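Local coordinates for MHC class I antigen (PDB 7CPO), which probably presents bound peptides to T cells, as a class I histocompatibility heavy chain paired with beta2-microglobulin, at residues 7-12 and 34-39; 101-106 and 168-173; 205-208 and 214-217. All coordinates share one frame; numbering follows the deposited sequence.

Contact 1. Residues 7-12 and 34-39; sequences MRYFVT and EFVSYN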
loop_
_atom_site.group_PDB
_atom_site.type_symbol
_atom_site.label_atom_id
_atom_site.label_comp_id
_atom_site.label_asym_id
_atom_site.label_seq_id
_atom_site.Cartn_x
_atom_site.Cartn_y
_atom_site.Cartn_z
ATOM N N MET A 7 5.063 6.958 10.777
ATOM C CA MET A 7 4.640 5.648 11.253
ATOM C C MET A 7 3.129 5.552 11.090
ATOM O O MET A 7 2.400 6.461 11.503
ATOM C CB MET A 7 5.021 5.428 12.714
ATOM C CG MET A 7 4.615 4.051 13.199
ATOM S SD MET A 7 4.874 3.834 14.949
ATOM C CE MET A 7 3.446 4.642 15.647
ATOM N N ARG A 8 2.662 4.457 10.503
ATOM C CA ARG A 8 1.294 4.370 10.012
ATOM C C ARG A 8 0.741 2.982 10.320
ATOM O O ARG A 8 1.369 1.984 9.951
ATOM C CB ARG A 8 1.265 4.639 8.492
ATOM C CG ARG A 8 1.305 6.140 8.064
ATOM C CD ARG A 8 2.088 6.456 6.766
ATOM N NE ARG A 8 1.838 5.497 5.691
ATOM C CZ ARG A 8 2.784 4.724 5.148
ATOM N NH1 ARG A 8 4.040 4.810 5.579
ATOM N NH2 ARG A 8 2.486 3.851 4.184
ATOM N N TYR A 9 -0.429 2.915 10.975
ATOM C CA TYR A 9 -1.152 1.661 11.193
ATOM C C TYR A 9 -2.436 1.600 10.365
ATOM O O TYR A 9 -3.156 2.595 10.229
ATOM C CB TYR A 9 -1.496 1.467 12.674
ATOM C CG TYR A 9 -0.284 1.094 13.484
ATOM C CD1 TYR A 9 0.224 -0.201 13.444
ATOM C CD2 TYR A 9 0.369 2.034 14.270
ATOM C CE1 TYR A 9 1.355 -0.554 14.177
ATOM C CE2 TYR A 9 1.503 1.701 15.004
ATOM C CZ TYR A 9 1.990 0.401 14.948
ATOM O OH TYR A 9 3.105 0.042 15.675
ATOM N N PHE A 10 -2.737 0.419 9.830
ATOM C CA PHE A 10 -3.906 0.225 8.982
ATOM C C PHE A 10 -4.649 -1.015 9.451
ATOM O O PHE A 10 -4.118 -2.132 9.370
ATOM C CB PHE A 10 -3.514 0.065 7.510
ATOM C CG PHE A 10 -2.753 1.218 6.945
ATOM C CD1 PHE A 10 -3.422 2.231 6.259
ATOM C CD2 PHE A 10 -1.364 1.271 7.057
ATOM C CE1 PHE A 10 -2.712 3.304 5.692
ATOM C CE2 PHE A 10 -0.651 2.330 6.508
ATOM C CZ PHE A 10 -1.328 3.356 5.807
ATOM N N VAL A 11 -5.887 -0.826 9.894
ATOM C CA VAL A 11 -6.678 -1.878 10.504
ATOM C C VAL A 11 -7.965 -2.038 9.710
ATOM O O VAL A 11 -8.646 -1.045 9.430
ATOM C CB VAL A 11 -6.970 -1.548 11.976
ATOM C CG1 VAL A 11 -7.527 -2.737 12.668
ATOM C CG2 VAL A 11 -5.689 -1.084 12.649
ATOM N N THR A 12 -8.318 -3.287 9.386
ATOM C CA THR A 12 -9.448 -3.598 8.513
ATOM C C THR A 12 -10.269 -4.725 9.112
ATOM O O THR A 12 -9.732 -5.793 9.431
ATOM C CB THR A 12 -9.002 -4.028 7.103
ATOM O OG1 THR A 12 -8.346 -2.949 6.445
ATOM C CG2 THR A 12 -10.189 -4.436 6.287
ATOM N N GLU A 34 6.720 -2.129 5.562
ATOM C CA GLU A 34 5.944 -2.797 6.590
ATOM C C GLU A 34 6.893 -3.397 7.619
ATOM O O GLU A 34 7.888 -4.018 7.258
ATOM C CB GLU A 34 5.063 -3.868 5.968
ATOM C CG GLU A 34 4.343 -4.710 6.987
ATOM C CD GLU A 34 3.538 -5.831 6.365
ATOM O OE1 GLU A 34 3.455 -5.892 5.120
ATOM O OE2 GLU A 34 2.988 -6.649 7.128
ATOM N N PHE A 35 6.635 -3.175 8.904
ATOM C CA PHE A 35 7.526 -3.720 9.915
ATOM C C PHE A 35 6.840 -4.616 10.935
ATOM O O PHE A 35 7.523 -5.449 11.546
ATOM C CB PHE A 35 8.293 -2.593 10.642
ATOM C CG PHE A 35 7.456 -1.769 11.621
ATOM C CD1 PHE A 35 7.543 -1.993 12.996
ATOM C CD2 PHE A 35 6.653 -0.732 11.172
ATOM C CE1 PHE A 35 6.808 -1.229 13.897
ATOM C CE2 PHE A 35 5.922 0.028 12.057
ATOM C CZ PHE A 35 5.992 -0.226 13.425
ATOM N N VAL A 36 5.521 -4.512 11.111
ATOM C CA VAL A 36 4.784 -5.395 12.006
ATOM C C VAL A 36 3.457 -5.711 11.349
ATOM O O VAL A 36 2.959 -4.954 10.516
ATOM C CB VAL A 36 4.541 -4.777 13.411
ATOM C CG1 VAL A 36 5.843 -4.751 14.232
ATOM C CG2 VAL A 36 3.927 -3.368 13.275
ATOM N N SER A 37 2.881 -6.851 11.715
ATOM C CA SER A 37 1.492 -7.046 11.348
ATOM C C SER A 37 0.853 -7.942 12.388
ATOM O O SER A 37 1.528 -8.701 13.084
ATOM C CB SER A 37 1.316 -7.612 9.928
ATOM O OG SER A 37 1.245 -9.011 9.915
ATOM N N TYR A 38 -0.438 -7.795 12.542
ATOM C CA TYR A 38 -1.175 -8.650 13.446
ATOM C C TYR A 38 -1.893 -9.637 12.554
ATOM O O TYR A 38 -2.851 -9.301 11.858
ATOM C CB TYR A 38 -2.138 -7.881 14.326
ATOM C CG TYR A 38 -3.052 -8.789 15.106
ATOM C CD1 TYR A 38 -2.653 -9.336 16.313
ATOM C CD2 TYR A 38 -4.315 -9.103 14.630
ATOM C CE1 TYR A 38 -3.492 -10.163 17.029
ATOM C CE2 TYR A 38 -5.157 -9.925 15.336
ATOM C CZ TYR A 38 -4.745 -10.458 16.534
ATOM O OH TYR A 38 -5.601 -11.278 17.233
ATOM N N ASN A 39 -1.400 -10.851 12.560
ATOM C CA ASN A 39 -1.924 -11.893 11.703
ATOM C C ASN A 39 -3.171 -12.405 12.438
ATOM O O ASN A 39 -3.085 -12.986 13.527
ATOM C CB ASN A 39 -0.750 -12.847 11.422
ATOM C CG ASN A 39 -1.118 -14.202 10.863
ATOM O OD1 ASN A 39 -2.248 -14.615 10.927
ATOM N ND2 ASN A 39 -0.105 -14.972 10.494
#
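Y9 and F35 meet with their side chains crossing at about a right angle: the OH of Y9 lies 3.7 Å from F35 CZ, and the carbons Y9 CZ and F35 CZ are 4.3 Å apart. V36 joins from the next position, its CG2 methyl 3.9 Å from Y9 CE1. The same methyl stands 3.6 Å above the plane of the F35 ring, toward its rim, and so touches both aromatic groups. M7 adds a looser apolar touch, CG to F35 CE2 at 4.4 Å. F35 reaches this place because its CG lies between the backbone N and the carbonyl carbon (chi1 73°), which swings the ring toward Y9.

Among the side chains that touch, the Y9 hydroxyl is the polar group. It is hydrogen-bonded to Y45 OH and to the backbone of the bound peptide, two partners that would limit the rotation of the hydroxyl, whose oxygen also lies against F35 CZ. This is consistent with the pocket that receives the peptide N-terminus in class I molecules.

The backbones themselves are not paired. The strand axes are 9.2 Å apart at closest approach and run 20° from parallel, a spacing explained by strand 25-30, which lies between them in the floor of the groove. Within the sheet, strand 96-105 borders strand 5-14 on the side away from strand 25-30. On the groove side, M7 and Y9 touch Y161 of helix 152-176 and F35 touches Y62 of helix 62-87; on the other face, F10 and S37 meet beta2-microglobulin.

Contact 2. Residues 101-106 and 168-173; sequences YGCELR and EWLQRY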
loop_
_atom_site.group_PDB
_atom_site.type_symbol
_atom_site.label_atom_id
_atom_site.label_comp_id
_atom_site.label_asym_id
_atom_site.label_seq_id
_atom_site.Cartn_x
_atom_site.Cartn_y
_atom_site.Cartn_z
ATOM N N TYR A 101 -4.259 5.392 11.542
ATOM C CA TYR A 101 -3.718 6.394 12.435
ATOM C C TYR A 101 -2.209 6.357 12.351
ATOM O O TYR A 101 -1.613 5.330 12.010
ATOM C CB TYR A 101 -4.176 6.186 13.880
ATOM C CG TYR A 101 -3.747 4.900 14.545
ATOM C CD1 TYR A 101 -2.656 4.868 15.408
ATOM C CD2 TYR A 101 -4.461 3.731 14.351
ATOM C CE1 TYR A 101 -2.280 3.704 16.047
ATOM C CE2 TYR A 101 -4.100 2.572 14.981
ATOM C CZ TYR A 101 -3.004 2.559 15.835
ATOM O OH TYR A 101 -2.639 1.378 16.465
ATOM N N GLY A 102 -1.604 7.487 12.678
ATOM C CA GLY A 102 -0.164 7.560 12.741
ATOM C C GLY A 102 0.280 9.002 12.829
ATOM O O GLY A 102 -0.534 9.914 12.962
ATOM N N CYS A 103 1.588 9.185 12.724
ATOM C CA CYS A 103 2.206 10.487 12.860
ATOM C C CYS A 103 3.204 10.725 11.745
ATOM O O CYS A 103 3.730 9.798 11.130
ATOM C CB CYS A 103 2.930 10.622 14.196
ATOM S SG CYS A 103 4.000 9.229 14.519
ATOM N N GLU A 104 3.500 11.990 11.544
ATOM C CA GLU A 104 4.485 12.430 10.574
ATOM C C GLU A 104 5.502 13.318 11.279
ATOM O O GLU A 104 5.126 14.217 12.037
ATOM C CB GLU A 104 3.810 13.195 9.434
ATOM C CG GLU A 104 4.754 13.542 8.300
ATOM C CD GLU A 104 4.142 14.506 7.303
ATOM O OE1 GLU A 104 3.025 14.999 7.560
ATOM O OE2 GLU A 104 4.788 14.786 6.273
ATOM N N LEU A 105 6.778 13.064 11.038
ATOM C CA LEU A 105 7.862 13.906 11.531
ATOM C C LEU A 105 8.568 14.532 10.333
ATOM O O LEU A 105 9.261 13.834 9.582
ATOM C CB LEU A 105 8.839 13.087 12.374
ATOM C CG LEU A 105 10.032 13.871 12.901
ATOM C CD1 LEU A 105 9.567 14.999 13.864
ATOM C CD2 LEU A 105 11.042 12.935 13.547
ATOM N N ARG A 106 8.418 15.840 10.157
ATOM C CA ARG A 106 9.040 16.454 8.988
ATOM C C ARG A 106 10.500 16.804 9.270
ATOM O O ARG A 106 10.969 16.773 10.416
ATOM C CB ARG A 106 8.236 17.678 8.548
ATOM C CG ARG A 106 6.751 17.373 8.519
ATOM C CD ARG A 106 5.895 18.446 7.877
ATOM N NE ARG A 106 4.478 18.120 8.084
ATOM C CZ ARG A 106 3.759 18.528 9.132
ATOM N NH1 ARG A 106 4.315 19.305 10.063
ATOM N NH2 ARG A 106 2.483 18.172 9.249
ATOM N N GLU A 168 7.881 9.358 19.273
ATOM C CA GLU A 168 8.993 8.735 19.979
ATOM C C GLU A 168 9.280 7.333 19.452
ATOM O O GLU A 168 10.444 6.961 19.261
ATOM C CB GLU A 168 8.696 8.705 21.473
ATOM C CG GLU A 168 8.991 10.036 22.136
ATOM C CD GLU A 168 8.292 10.198 23.465
ATOM O OE1 GLU A 168 7.602 9.248 23.899
ATOM O OE2 GLU A 168 8.434 11.275 24.078
ATOM N N TRP A 169 8.239 6.541 19.194
ATOM C CA TRP A 169 8.478 5.237 18.589
ATOM C C TRP A 169 9.025 5.384 17.173
ATOM O O TRP A 169 9.980 4.691 16.791
ATOM C CB TRP A 169 7.197 4.423 18.600
ATOM C CG TRP A 169 6.915 3.878 19.967
ATOM C CD1 TRP A 169 5.938 4.287 20.815
ATOM C CD2 TRP A 169 7.639 2.842 20.650
ATOM N NE1 TRP A 169 5.995 3.575 21.972
ATOM C CE2 TRP A 169 7.025 2.672 21.903
ATOM C CE3 TRP A 169 8.732 2.040 20.320
ATOM C CZ2 TRP A 169 7.470 1.725 22.845
ATOM C CZ3 TRP A 169 9.181 1.095 21.255
ATOM C CH2 TRP A 169 8.549 0.952 22.505
ATOM N N LEU A 170 8.446 6.303 16.392
ATOM C CA LEU A 170 8.933 6.544 15.044
ATOM C C LEU A 170 10.420 6.857 15.066
ATOM O O LEU A 170 11.196 6.284 14.298
ATOM C CB LEU A 170 8.150 7.684 14.392
ATOM C CG LEU A 170 8.748 8.176 13.063
ATOM C CD1 LEU A 170 8.861 7.037 12.059
ATOM C CD2 LEU A 170 7.954 9.339 12.471
ATOM N N GLN A 171 10.840 7.734 15.980
ATOM C CA GLN A 171 12.252 8.074 16.058
ATOM C C GLN A 171 13.095 6.883 16.499
ATOM O O GLN A 171 14.228 6.732 16.038
ATOM C CB GLN A 171 12.456 9.254 16.997
ATOM C CG GLN A 171 11.969 10.579 16.450
ATOM C CD GLN A 171 11.664 11.565 17.556
ATOM O OE1 GLN A 171 11.525 11.176 18.721
ATOM N NE2 GLN A 171 11.591 12.849 17.213
ATOM N N ARG A 172 12.568 6.030 17.378
ATOM C CA ARG A 172 13.280 4.801 17.717
ATOM C C ARG A 172 13.383 3.892 16.509
ATOM O O ARG A 172 14.447 3.327 16.238
ATOM C CB ARG A 172 12.583 4.051 18.856
ATOM C CG ARG A 172 13.113 4.325 20.214
ATOM C CD ARG A 172 12.255 3.658 21.282
ATOM N NE ARG A 172 12.163 4.545 22.438
ATOM C CZ ARG A 172 11.037 5.035 22.949
ATOM N NH1 ARG A 172 9.845 4.715 22.439
ATOM N NH2 ARG A 172 11.113 5.843 23.996
ATOM N N TYR A 173 12.275 3.729 15.778
ATOM C CA TYR A 173 12.263 2.799 14.652
ATOM C C TYR A 173 13.245 3.242 13.577
ATOM O O TYR A 173 13.986 2.420 13.027
ATOM C CB TYR A 173 10.845 2.688 14.091
ATOM C CG TYR A 173 9.845 2.053 15.046
ATOM C CD1 TYR A 173 10.265 1.203 16.066
ATOM C CD2 TYR A 173 8.476 2.306 14.929
ATOM C CE1 TYR A 173 9.343 0.610 16.946
ATOM C CE2 TYR A 173 7.558 1.718 15.791
ATOM C CZ TYR A 173 8.001 0.874 16.800
ATOM O OH TYR A 173 7.103 0.288 17.657
#
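The OH of Y173, three residues past L170, which packs on L105, is held by two hydrogen bonds, one with Y62 OH and one with the backbone of the bound peptide. The helix itself is regular here, with Y173 N bonded to W169 O at 2.7 Å. Across to the strand the contact is apolar. With its CG opposite the backbone N (chi1 170°), L170 directs its branch at the strand, and CD2 lies 3.9 Å from L105 CB. L105 CD2 lies across Q171, 3.9 Å from CG and 3.7 Å from the amide nitrogen NE2. These last two side chains cross at about a right angle.

Strand 101-105 belongs to the groove floor and helix 168-173 to one of its walls; their axes pass 9.3 Å apart at 65°. C103 points at the helix and is joined to C166 by the disulfide that marks the alpha-2 domain of class I molecules, and its SG also lies 4.4 Å from L170 CB. I167 touches both C103 and L105, continuing the apolar layer along the helix. E104 points away from the helix, where its OE1 forms a long salt bridge with R106 NE at 3.5 Å and its OE2 bonds to S4 OG.

Contact 3. Residues 205-208 and 214-217; sequences CRVG and DIDI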
loop_
_atom_site.group_PDB
_atom_site.type_symbol
_atom_site.label_atom_id
_atom_site.label_comp_id
_atom_site.label_asym_id
_atom_site.label_seq_id
_atom_site.Cartn_x
_atom_site.Cartn_y
_atom_site.Cartn_z
ATOM N N CYS A 205 9.049 2.805 -21.711
ATOM C CA CYS A 205 10.144 2.993 -20.763
ATOM C C CYS A 205 9.827 2.221 -19.480
ATOM O O CYS A 205 8.932 2.615 -18.722
ATOM C CB CYS A 205 10.352 4.477 -20.487
ATOM S SG CYS A 205 11.732 4.753 -19.416
ATOM N N ARG A 206 10.540 1.110 -19.249
ATOM C CA ARG A 206 10.409 0.325 -18.022
ATOM C C ARG A 206 11.446 0.806 -17.018
ATOM O O ARG A 206 12.639 0.889 -17.337
ATOM C CB ARG A 206 10.597 -1.175 -18.264
ATOM C CG ARG A 206 11.076 -1.930 -16.986
ATOM C CD ARG A 206 11.853 -3.254 -17.232
ATOM N NE ARG A 206 10.968 -4.395 -17.044
ATOM C CZ ARG A 206 10.849 -5.093 -15.921
ATOM N NH1 ARG A 206 11.582 -4.806 -14.852
ATOM N NH2 ARG A 206 9.989 -6.092 -15.875
ATOM N N VAL A 207 10.989 1.132 -15.813
ATOM C CA VAL A 207 11.839 1.686 -14.762
ATOM C C VAL A 207 11.564 0.885 -13.504
ATOM O O VAL A 207 10.453 0.938 -12.964
ATOM C CB VAL A 207 11.590 3.180 -14.530
ATOM C CG1 VAL A 207 12.653 3.756 -13.600
ATOM C CG2 VAL A 207 11.608 3.911 -15.864
ATOM N N GLY A 208 12.556 0.126 -13.052
ATOM C CA GLY A 208 12.308 -0.840 -12.002
ATOM C C GLY A 208 13.500 -0.963 -11.080
ATOM O O GLY A 208 14.605 -0.510 -11.395
ATOM N N ASP A 214 9.625 7.639 -4.447
ATOM C CA ASP A 214 9.479 8.897 -5.166
ATOM C C ASP A 214 10.383 8.933 -6.395
ATOM O O ASP A 214 11.584 8.661 -6.306
ATOM C CB ASP A 214 9.801 10.058 -4.236
ATOM C CG ASP A 214 9.605 11.403 -4.893
ATOM O OD1 ASP A 214 8.608 11.575 -5.638
ATOM O OD2 ASP A 214 10.462 12.289 -4.670
ATOM N N ILE A 215 9.809 9.286 -7.544
ATOM C CA ILE A 215 10.543 9.240 -8.801
ATOM C C ILE A 215 9.855 10.157 -9.801
ATOM O O ILE A 215 8.637 10.353 -9.750
ATOM C CB ILE A 215 10.659 7.781 -9.321
ATOM C CG1 ILE A 215 11.729 7.672 -10.414
ATOM C CG2 ILE A 215 9.301 7.230 -9.767
ATOM C CD1 ILE A 215 12.301 6.268 -10.550
ATOM N N ASP A 216 10.649 10.739 -10.705
ATOM C CA ASP A 216 10.146 11.602 -11.768
ATOM C C ASP A 216 10.556 10.987 -13.100
ATOM O O ASP A 216 11.745 10.938 -13.432
ATOM C CB ASP A 216 10.666 13.038 -11.632
ATOM C CG ASP A 216 9.689 14.085 -12.212
ATOM O OD1 ASP A 216 8.644 13.703 -12.815
ATOM O OD2 ASP A 216 9.973 15.298 -12.065
ATOM N N ILE A 217 9.571 10.500 -13.841
ATOM C CA ILE A 217 9.767 9.883 -15.140
ATOM C C ILE A 217 8.946 10.657 -16.151
ATOM O O ILE A 217 7.731 10.820 -15.976
ATOM C CB ILE A 217 9.342 8.409 -15.139
ATOM C CG1 ILE A 217 9.971 7.680 -13.948
ATOM C CG2 ILE A 217 9.666 7.760 -16.497
ATOM C CD1 ILE A 217 9.430 6.291 -13.765
#
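The two backbones face each other without pairing, V207 CA and I217 CA being the nearest such atoms at 8.5 Å. That gap is the spacing between the two sheets of an immunoglobulin C1-set sandwich: strand 201-210 runs in one sheet, strand 216-221 in the other, and side chains from both meet between them. V207 carries the contact from its side. It meets I217 tip to tip, with the I217 CD1 methyl 3.8 Å from V207 CG2 and 3.9 Å from V207 CB, so the ethyl arm of the isoleucine abuts the fork of the valine. With CG1 turned opposite the carbonyl carbon (chi1 -50°), I217 extends that arm inward (chi2 171°). I215 approaches obliquely and reaches the other valine branch, CD1 to V207 CG1 at 4.0 Å.

Just beside this cluster C205, also directed inward, forms the disulfide with C261 that ties the sheets together, and I217 touches C261. R206, between C205 and V207, points away from residues 214-217, and its NH2 is hydrogen-bonded to F11 O of beta2-microglobulin. Between the two isoleucines, the I215 CD1 and I217 CD1 methyls lie 4.3 Å apart, each against V207.

Contacts 1 and 2 form one continuous region, their centres 14 Å apart, whereas contact 3 stands apart in the immunoglobulin domain. Strands 5-14 and 96-105 are neighbours in the groove floor, joined by probable hydrogen bonds from Y9 N to Y101 O (2.9 Å) and from C103 N to M7 O (3.1 Å). Above the floor, Y173 of contact 2 packs on contact 1: its CE2 lies 3.4 Å from F35 CZ and 3.5 Å from M7 SD. The hydroxyls of Y9, Y101 and Y173 all bond to the peptide backbone, so both contacts border the ligand. Contact 3 is centred 27 Å from contact 1 and 28 Å from contact 2, with nearest atoms about 12 and 13 Å away.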